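Local coordinates for protein colicin-B (Escherichia coli, PDB 1RH1) that kills sensitive Escherichia coli and close relatives by forming channels that depolarise the cytoplasmic membrane and dissipate the cell's energy, at residues Y214-L227 and N264-V278. Sequence-based numbering, arbitrary orientation.
Sequences YSAPVSPNLPDLVL and NNHDVIVRFPEGSGV
Tyr-214 reaches from its strand over Phe-272, Pro-273 and the turn beyond. Its CB starts 4.1 Å from Phe-272 CE1; from there chi1 of -56° sets CG anti to the carbonyl carbon and swings the ring over both residues. CD1 lies 3.7 Å from Phe-272 CD1, where the phenylalanine turns its edge to the tyrosine face in an offset edge-to-face pair, planes at 79°. Along the other flank, but on the same side of the ring plane, CD2 packs 3.4 Å from Pro-273 CD, and CE2 meets that proline too. Val-278 CG2 approaches CE1 more loosely, at 4.3 Å, and OH ends 3.6 Å from Ser-276 CB. That serine's OG donates a hydrogen bond to Pro-273 O and accepts one from Val-278 N, the latter making an ST turn. No clear hydrogen bond crosses between the segments, which meet mainly through side chains; the beta hairpin of strands 213-216 and 225-228 shares a mixed, curled sheet with strand 266-271, joined through strand 189-201. Ala-216 CB touches Val-270 CG1 at 3.6 Å, and Leu-227 CD1 bridges Val-270 CG1 and Phe-272 CZ. After a cis peptide, Pro-220 lays CD 3.6 Å from His-266 CB, while the imidazole NE2 is hydrogen-bonded to Thr-10 O.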
loop_
_atom_site.group_PDB
_atom_site.type_symbol
_atom_site.label_atom_id
_atom_site.label_comp_id
_atom_site.label_asym_id
_atom_site.label_seq_id
_atom_site.Cartn_x
_atom_site.Cartn_y
_atom_site.Cartn_z
ATOM N N TYR A 214 23.376 8.846 -28.135
ATOM C CA TYR A 214 21.925 8.690 -28.126
ATOM C C TYR A 214 21.356 9.572 -27.034
ATOM O O TYR A 214 22.101 9.879 -26.108
ATOM C CB TYR A 214 21.540 7.229 -27.826
ATOM C CG TYR A 214 22.166 6.230 -28.785
ATOM C CD1 TYR A 214 23.411 5.673 -28.490
ATOM C CD2 TYR A 214 21.543 5.932 -29.993
ATOM C CE1 TYR A 214 24.037 4.832 -29.409
ATOM C CE2 TYR A 214 22.168 5.087 -30.914
ATOM C CZ TYR A 214 23.412 4.548 -30.614
ATOM O OH TYR A 214 24.053 3.735 -31.528
ATOM N N SER A 215 20.088 10.003 -27.082
ATOM C CA SER A 215 19.490 10.784 -25.999
ATOM C C SER A 215 18.282 10.069 -25.411
ATOM O O SER A 215 17.461 9.520 -26.149
ATOM C CB SER A 215 19.017 12.173 -26.459
ATOM O OG SER A 215 17.874 12.169 -27.309
ATOM N N ALA A 216 18.132 10.093 -24.082
ATOM C CA ALA A 216 17.026 9.413 -23.432
ATOM C C ALA A 216 16.350 10.241 -22.369
ATOM O O ALA A 216 17.045 10.957 -21.646
ATOM C CB ALA A 216 17.487 8.175 -22.751
ATOM N N PRO A 217 15.018 10.181 -22.224
ATOM C CA PRO A 217 14.295 10.839 -21.151
ATOM C C PRO A 217 14.387 10.206 -19.761
ATOM O O PRO A 217 13.458 9.570 -19.240
ATOM C CB PRO A 217 12.898 10.915 -21.697
ATOM C CG PRO A 217 12.779 9.638 -22.473
ATOM C CD PRO A 217 14.099 9.610 -23.200
ATOM N N VAL A 218 15.580 10.381 -19.177
ATOM C CA VAL A 218 15.829 10.032 -17.792
ATOM C C VAL A 218 15.043 11.049 -16.978
ATOM O O VAL A 218 14.432 10.700 -15.964
ATOM C CB VAL A 218 17.294 10.138 -17.488
ATOM C CG1 VAL A 218 17.553 9.783 -16.047
ATOM C CG2 VAL A 218 18.032 9.214 -18.438
ATOM N N SER A 219 15.098 12.319 -17.454
ATOM C CA SER A 219 14.206 13.417 -17.055
ATOM C C SER A 219 14.141 13.646 -15.550
ATOM O O SER A 219 15.245 13.739 -14.999
ATOM C CB SER A 219 12.883 13.026 -17.744
ATOM O OG SER A 219 12.014 14.115 -18.004
ATOM N N PRO A 220 13.033 13.756 -14.786
ATOM C CA PRO A 220 11.723 14.319 -15.124
ATOM C C PRO A 220 11.720 15.837 -15.074
ATOM O O PRO A 220 12.474 16.436 -14.303
ATOM C CB PRO A 220 10.737 13.666 -14.147
ATOM C CG PRO A 220 11.556 13.511 -12.906
ATOM C CD PRO A 220 12.944 13.144 -13.460
ATOM N N ASN A 221 10.885 16.423 -15.952
ATOM C CA ASN A 221 10.782 17.863 -16.214
ATOM C C ASN A 221 12.020 18.486 -16.883
ATOM O O ASN A 221 11.942 19.520 -17.546
ATOM C CB ASN A 221 10.512 18.650 -14.923
ATOM C CG ASN A 221 9.174 18.343 -14.269
ATOM O OD1 ASN A 221 8.126 18.758 -14.775
ATOM N ND2 ASN A 221 9.178 17.620 -13.140
ATOM N N LEU A 222 13.188 17.857 -16.715
ATOM C CA LEU A 222 14.459 18.300 -17.264
ATOM C C LEU A 222 14.674 17.802 -18.688
ATOM O O LEU A 222 13.987 16.864 -19.111
ATOM C CB LEU A 222 15.546 17.812 -16.329
ATOM C CG LEU A 222 15.362 18.321 -14.905
ATOM C CD1 LEU A 222 16.583 17.951 -14.132
ATOM C CD2 LEU A 222 15.201 19.824 -14.842
ATOM N N PRO A 223 15.551 18.387 -19.513
ATOM C CA PRO A 223 15.803 17.891 -20.847
ATOM C C PRO A 223 16.462 16.501 -20.861
ATOM O O PRO A 223 17.079 16.035 -19.885
ATOM C CB PRO A 223 16.619 19.005 -21.449
ATOM C CG PRO A 223 17.416 19.530 -20.286
ATOM C CD PRO A 223 16.348 19.571 -19.225
ATOM N N ASP A 224 16.270 15.840 -22.013
ATOM C CA ASP A 224 16.770 14.502 -22.261
ATOM C C ASP A 224 18.276 14.385 -22.029
ATOM O O ASP A 224 19.051 15.279 -22.389
ATOM C CB ASP A 224 16.392 14.136 -23.694
ATOM C CG ASP A 224 14.899 13.905 -24.007
ATOM O OD1 ASP A 224 14.608 13.150 -24.936
ATOM O OD2 ASP A 224 14.013 14.469 -23.361
ATOM N N LEU A 225 18.697 13.318 -21.328
ATOM C CA LEU A 225 20.112 13.112 -21.047
ATOM C C LEU A 225 20.786 12.540 -22.283
ATOM O O LEU A 225 20.188 11.742 -23.008
ATOM C CB LEU A 225 20.240 12.174 -19.865
ATOM C CG LEU A 225 21.620 11.782 -19.392
ATOM C CD1 LEU A 225 22.448 12.968 -18.964
ATOM C CD2 LEU A 225 21.424 10.858 -18.226
ATOM N N VAL A 226 21.992 13.006 -22.599
ATOM C CA VAL A 226 22.697 12.494 -23.755
ATOM C C VAL A 226 23.602 11.423 -23.209
ATOM O O VAL A 226 24.337 11.665 -22.251
ATOM C CB VAL A 226 23.496 13.630 -24.429
ATOM C CG1 VAL A 226 24.594 13.104 -25.323
ATOM C CG2 VAL A 226 22.585 14.387 -25.358
ATOM N N LEU A 227 23.536 10.232 -23.805
ATOM C CA LEU A 227 24.382 9.120 -23.381
ATOM C C LEU A 227 25.396 8.787 -24.466
ATOM O O LEU A 227 25.059 8.444 -25.593
ATOM C CB LEU A 227 23.487 7.928 -23.082
ATOM C CG LEU A 227 22.470 8.167 -21.987
ATOM C CD1 LEU A 227 21.194 7.413 -22.263
ATOM C CD2 LEU A 227 23.118 7.812 -20.673
ATOM N N ASN A 264 10.508 14.987 -8.339
ATOM C CA ASN A 264 11.568 15.185 -9.315
ATOM C C ASN A 264 12.592 14.077 -9.456
ATOM O O ASN A 264 13.558 14.201 -10.207
ATOM C CB ASN A 264 12.261 16.504 -8.993
ATOM C CG ASN A 264 11.362 17.733 -9.163
ATOM O OD1 ASN A 264 11.537 18.713 -8.445
ATOM N ND2 ASN A 264 10.387 17.773 -10.075
ATOM N N ASN A 265 12.337 12.961 -8.770
ATOM C CA ASN A 265 13.118 11.725 -8.830
ATOM C C ASN A 265 12.525 10.639 -9.747
ATOM O O ASN A 265 11.316 10.382 -9.752
ATOM C CB ASN A 265 13.268 11.150 -7.417
ATOM C CG ASN A 265 14.154 11.939 -6.468
ATOM O OD1 ASN A 265 14.236 11.692 -5.262
ATOM N ND2 ASN A 265 14.840 12.927 -7.013
ATOM N N HIS A 266 13.397 9.969 -10.523
ATOM C CA HIS A 266 12.983 8.943 -11.472
ATOM C C HIS A 266 14.085 7.948 -11.733
ATOM O O HIS A 266 15.266 8.253 -11.613
ATOM C CB HIS A 266 12.590 9.572 -12.807
ATOM C CG HIS A 266 11.353 8.968 -13.447
ATOM N ND1 HIS A 266 11.231 8.604 -14.718
ATOM C CD2 HIS A 266 10.143 8.702 -12.810
ATOM C CE1 HIS A 266 9.996 8.136 -14.845
ATOM N NE2 HIS A 266 9.331 8.187 -13.705
ATOM N N ASP A 267 13.641 6.726 -12.044
ATOM C CA ASP A 267 14.490 5.625 -12.517
ATOM C C ASP A 267 13.803 4.962 -13.700
ATOM O O ASP A 267 12.582 4.773 -13.706
ATOM C CB ASP A 267 14.737 4.548 -11.447
ATOM C CG ASP A 267 13.552 3.898 -10.725
ATOM O OD1 ASP A 267 13.768 2.900 -10.032
ATOM O OD2 ASP A 267 12.426 4.393 -10.833
ATOM N N VAL A 268 14.548 4.685 -14.765
ATOM C CA VAL A 268 13.952 4.093 -15.957
ATOM C C VAL A 268 14.900 3.080 -16.564
ATOM O O VAL A 268 16.053 2.984 -16.157
ATOM C CB VAL A 268 13.633 5.152 -17.053
ATOM C CG1 VAL A 268 12.663 6.201 -16.556
ATOM C CG2 VAL A 268 14.903 5.860 -17.457
ATOM N N ILE A 269 14.440 2.314 -17.545
ATOM C CA ILE A 269 15.347 1.430 -18.239
ATOM C C ILE A 269 15.389 1.985 -19.635
ATOM O O ILE A 269 14.412 2.017 -20.383
ATOM C CB ILE A 269 14.821 -0.021 -18.196
ATOM C CG1 ILE A 269 15.138 -0.611 -16.836
ATOM C CG2 ILE A 269 15.481 -0.878 -19.256
ATOM C CD1 ILE A 269 14.654 -2.048 -16.687
ATOM N N VAL A 270 16.573 2.509 -19.923
ATOM C CA VAL A 270 16.845 3.115 -21.210
ATOM C C VAL A 270 17.212 1.982 -22.140
ATOM O O VAL A 270 18.167 1.242 -21.902
ATOM C CB VAL A 270 18.009 4.101 -21.100
ATOM C CG1 VAL A 270 18.245 4.677 -22.470
ATOM C CG2 VAL A 270 17.704 5.238 -20.149
ATOM N N ARG A 271 16.396 1.889 -23.187
ATOM C CA ARG A 271 16.533 0.913 -24.270
ATOM C C ARG A 271 17.153 1.558 -25.523
ATOM O O ARG A 271 16.592 2.496 -26.093
ATOM C CB ARG A 271 15.135 0.377 -24.519
ATOM C CG ARG A 271 14.948 -0.543 -25.699
ATOM C CD ARG A 271 13.489 -0.899 -25.818
ATOM N NE ARG A 271 13.439 -2.294 -26.173
ATOM C CZ ARG A 271 12.374 -2.856 -26.735
ATOM N NH1 ARG A 271 11.276 -2.136 -27.007
ATOM N NH2 ARG A 271 12.413 -4.166 -27.023
ATOM N N PHE A 272 18.303 1.101 -26.012
ATOM C CA PHE A 272 18.944 1.736 -27.152
ATOM C C PHE A 272 18.391 1.334 -28.527
ATOM O O PHE A 272 17.538 0.446 -28.581
ATOM C CB PHE A 272 20.425 1.446 -27.013
ATOM C CG PHE A 272 20.995 2.260 -25.866
ATOM C CD1 PHE A 272 21.481 3.544 -26.105
ATOM C CD2 PHE A 272 21.023 1.738 -24.569
ATOM C CE1 PHE A 272 21.988 4.299 -25.049
ATOM C CE2 PHE A 272 21.534 2.499 -23.516
ATOM C CZ PHE A 272 22.017 3.780 -23.753
ATOM N N PRO A 273 18.737 1.952 -29.676
ATOM C CA PRO A 273 18.067 1.720 -30.942
ATOM C C PRO A 273 18.295 0.387 -31.619
ATOM O O PRO A 273 19.230 -0.363 -31.333
ATOM C CB PRO A 273 18.505 2.882 -31.813
ATOM C CG PRO A 273 18.735 3.989 -30.846
ATOM C CD PRO A 273 19.470 3.215 -29.777
ATOM N N GLU A 274 17.349 0.236 -32.561
ATOM C CA GLU A 274 17.207 -0.814 -33.574
ATOM C C GLU A 274 18.338 -1.811 -33.718
ATOM O O GLU A 274 18.110 -2.981 -33.437
ATOM C CB GLU A 274 16.962 -0.209 -35.014
ATOM C CG GLU A 274 18.021 0.710 -35.687
ATOM C CD GLU A 274 18.038 0.703 -37.224
ATOM O OE1 GLU A 274 17.281 1.475 -37.825
ATOM O OE2 GLU A 274 18.818 -0.057 -37.822
ATOM N N GLY A 275 19.523 -1.376 -34.151
ATOM C CA GLY A 275 20.671 -2.227 -34.332
ATOM C C GLY A 275 21.875 -1.505 -33.773
ATOM O O GLY A 275 22.964 -1.571 -34.354
ATOM N N SER A 276 21.664 -0.807 -32.640
ATOM C CA SER A 276 22.705 -0.040 -31.976
ATOM C C SER A 276 23.792 -0.914 -31.399
ATOM O O SER A 276 24.960 -0.534 -31.349
ATOM C CB SER A 276 22.124 0.792 -30.845
ATOM O OG SER A 276 21.507 0.047 -29.807
ATOM N N GLY A 277 23.353 -2.098 -30.957
ATOM C CA GLY A 277 24.191 -3.116 -30.327
ATOM C C GLY A 277 24.502 -2.786 -28.872
ATOM O O GLY A 277 25.446 -3.314 -28.273
ATOM N N VAL A 278 23.653 -1.894 -28.341
ATOM C CA VAL A 278 23.782 -1.334 -27.017
ATOM C C VAL A 278 22.660 -1.865 -26.134
ATOM O O VAL A 278 21.447 -1.643 -26.325
ATOM C CB VAL A 278 23.733 0.202 -27.125
ATOM C CG1 VAL A 278 24.118 0.780 -25.777
ATOM C CG2 VAL A 278 24.716 0.733 -28.157
#